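Local coordinates for putative mandelate racemase (Salmonella typhimurium, PDB 2O56), which is a magnesium-binding member of the enolase superfamily, probably a hydro-lyase of the mandelate racemase type whose substrate is not established, at residues A[77-80]-A[81-84]. Numbering follows the deposited sequence.
Sequences IWEK and MLKK
Glu79 and Lys83, one turn apart on the last turns of helix 74-83, form an i to i+4 salt bridge with OE2 of Glu79 3.1 Å from NZ of Lys83. This helix belongs to the N-terminal domain of the mandelate racemase/muconate lactonizing enzyme family, away from the magnesium site. The two side chains run side by side in the same direction, and the ammonium group reaches OE2 from above the carboxylate plane, 39° out of it. With chi1 at -71°, CG of Lys83 stands beside its backbone N and 3.9 Å from CG of Glu79; bends at chi2 and chi4 then bring NZ to OE2. OE2 also accepts a weak hydrogen bond from NE2 of His314 in a neighbouring subunit, so the pair sits at an interface of the octamer. In the backbone beneath, Ile77 O, Trp78 O, Glu79 O and Lys80 O accept from Met81 N, Leu82 N, Lys83 N and Lys84 N, respectively; the Lys83 bond is bent (136° at the hydrogen), with a weak second acceptor in Lys80 O. Lys84 is the first residue to leave helical angles, and its N, 2.9 Å from Lys80 O, makes the last of these bonds. Aliphatic carbons of Lys80 and Lys84 meet where the two chains cross at about a right angle; the extended Lys80 chain carries NZ on to a hydrogen bond with Ile65 O, tying this helix to the end of helix 52-66. The buried flank mostly faces the rest of the chain. Ile77 and Met81 pack between helices 52-66 and 93-114, while NE1 of Trp78 hydrogen-bonds to Gly301 O and its indole meets Trp277 edge-to-face, joining this helix to the C-terminal barrel domain. Leu82 also touches Leu253 of a second neighbouring subunit, its CD2 resting 3.8 Å from CZ3 of Trp78 and 3.7 Å from OE1 of Glu79.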
ATOM      1  N   ILE A  77      -4.896  30.069 -23.280  1.00 23.46           N
ATOM      2  CA  ILE A  77      -6.220  29.787 -23.804  1.00 24.46           C
ATOM      3  C   ILE A  77      -6.642  28.375 -23.356  1.00 26.09           C
ATOM      4  O   ILE A  77      -7.777  28.172 -22.946  1.00 22.48           O
ATOM      5  CB  ILE A  77      -6.289  29.953 -25.347  1.00 26.08           C
ATOM      6  CG1 ILE A  77      -6.341  31.438 -25.719  1.00 25.64           C
ATOM      7  CG2 ILE A  77      -7.494  29.209 -25.948  1.00 25.90           C
ATOM      8  CD1 ILE A  77      -5.733  31.762 -27.077  1.00 26.33           C
ATOM      9  N   TRP A  78      -5.714  27.418 -23.407  1.00 26.85           N
ATOM     10  CA  TRP A  78      -6.009  26.052 -22.943  1.00 25.65           C
ATOM     11  C   TRP A  78      -6.491  26.066 -21.478  1.00 21.53           C
ATOM     12  O   TRP A  78      -7.527  25.497 -21.136  1.00 24.60           O
ATOM     13  CB  TRP A  78      -4.796  25.130 -23.118  1.00 21.85           C
ATOM     14  CG  TRP A  78      -5.227  23.664 -23.208  1.00 27.52           C
ATOM     15  CD1 TRP A  78      -5.505  22.966 -24.334  1.00 23.63           C
ATOM     16  CD2 TRP A  78      -5.500  22.779 -22.111  1.00 27.62           C
ATOM     17  NE1 TRP A  78      -5.893  21.678 -24.026  1.00 27.34           N
ATOM     18  CE2 TRP A  78      -5.890  21.529 -22.664  1.00 17.69           C
ATOM     19  CE3 TRP A  78      -5.413  22.903 -20.727  1.00 18.60           C
ATOM     20  CZ2 TRP A  78      -6.235  20.424 -21.865  1.00 20.01           C
ATOM     21  CZ3 TRP A  78      -5.739  21.789 -19.933  1.00 20.22           C
ATOM     22  CH2 TRP A  78      -6.138  20.574 -20.505  1.00 13.74           C
ATOM     23  N   GLU A  79      -5.759  26.766 -20.627  1.00 23.11           N
ATOM     24  CA  GLU A  79      -6.075  26.791 -19.210  1.00 22.30           C
ATOM     25  C   GLU A  79      -7.355  27.591 -18.931  1.00 29.19           C
ATOM     26  O   GLU A  79      -8.050  27.324 -17.964  1.00 27.62           O
ATOM     27  CB  GLU A  79      -4.885  27.357 -18.419  1.00 23.23           C
ATOM     28  CG  GLU A  79      -5.060  27.341 -16.897  1.00 23.59           C
ATOM     29  CD  GLU A  79      -4.617  26.039 -16.228  1.00 33.64           C
ATOM     30  OE1 GLU A  79      -4.317  25.043 -16.929  1.00 31.15           O
ATOM     31  OE2 GLU A  79      -4.559  26.022 -14.982  1.00 33.66           O
ATOM     32  N   LYS A  80      -7.666  28.574 -19.770  1.00 26.90           N
ATOM     33  CA  LYS A  80      -8.963  29.234 -19.689  1.00 25.03           C
ATOM     34  C   LYS A  80     -10.094  28.283 -20.029  1.00 19.47           C
ATOM     35  O   LYS A  80     -11.134  28.279 -19.370  1.00 25.13           O
ATOM     36  CB  LYS A  80      -9.019  30.451 -20.620  1.00 28.10           C
ATOM     37  CG  LYS A  80     -10.193  31.379 -20.340  1.00 27.06           C
ATOM     38  CD  LYS A  80     -10.261  32.490 -21.406  1.00 25.88           C
ATOM     39  CE  LYS A  80     -11.603  33.227 -21.314  1.00 32.49           C
ATOM     40  NZ  LYS A  80     -11.631  34.484 -22.109  1.00 32.48           N
ATOM     41  N   MET A  81      -9.898  27.469 -21.067  1.00 20.56           N
ATOM     42  CA  MET A  81     -10.912  26.478 -21.415  1.00 19.02           C
ATOM     43  C   MET A  81     -11.095  25.444 -20.298  1.00 24.37           C
ATOM     44  O   MET A  81     -12.227  24.990 -20.023  1.00 23.15           O
ATOM     45  CB  MET A  81     -10.618  25.849 -22.770  1.00 22.90           C
ATOM     46  CG  MET A  81     -10.736  26.856 -23.950  1.00 20.83           C
ATOM     47  SD  MET A  81     -10.788  25.990 -25.526  1.00 27.89           S
ATOM     48  CE  MET A  81      -9.091  25.411 -25.768  1.00 21.02           C
ATOM     49  N   LEU A  82      -9.990  25.093 -19.639  1.00 24.05           N
ATOM     50  CA  LEU A  82     -10.048  24.197 -18.478  1.00 23.68           C
ATOM     51  C   LEU A  82     -10.753  24.847 -17.288  1.00 22.27           C
ATOM     52  O   LEU A  82     -11.626  24.234 -16.692  1.00 26.06           O
ATOM     53  CB  LEU A  82      -8.651  23.734 -18.058  1.00 21.82           C
ATOM     54  CG  LEU A  82      -8.545  22.874 -16.787  1.00 26.43           C
ATOM     55  CD1 LEU A  82      -9.339  21.605 -16.913  1.00 23.98           C
ATOM     56  CD2 LEU A  82      -7.084  22.568 -16.427  1.00 22.77           C
ATOM     57  N   LYS A  83     -10.369  26.084 -16.966  1.00 20.27           N
ATOM     58  CA  LYS A  83     -10.602  26.683 -15.626  1.00 22.60           C
ATOM     59  C   LYS A  83     -11.765  27.671 -15.544  1.00 26.88           C
ATOM     60  O   LYS A  83     -12.312  27.889 -14.456  1.00 27.26           O
ATOM     61  CB  LYS A  83      -9.352  27.401 -15.099  1.00 31.59           C
ATOM     62  CG  LYS A  83      -8.177  26.483 -14.675  1.00 22.96           C
ATOM     63  CD  LYS A  83      -8.593  25.557 -13.532  1.00 24.95           C
ATOM     64  CE  LYS A  83      -7.436  24.652 -13.082  1.00 31.33           C
ATOM     65  NZ  LYS A  83      -6.330  25.448 -12.505  1.00 34.61           N
ATOM     66  N   LYS A  84     -12.128  28.289 -16.668  1.00 28.09           N
ATOM     67  CA  LYS A  84     -13.102  29.400 -16.633  1.00 28.81           C
ATOM     68  C   LYS A  84     -14.451  29.053 -17.258  1.00 34.91           C
ATOM     69  O   LYS A  84     -15.282  29.930 -17.478  1.00 31.35           O
ATOM     70  CB  LYS A  84     -12.515  30.668 -17.278  1.00 28.23           C
ATOM     71  CG  LYS A  84     -11.239  31.139 -16.620  1.00 28.09           C
ATOM     72  CD  LYS A  84     -11.531  31.645 -15.196  1.00 38.83           C
ATOM     73  CE  LYS A  84     -10.625  32.785 -14.818  1.00 57.77           C
ATOM     74  NZ  LYS A  84     -10.488  32.833 -13.346  1.00 67.49           N
TER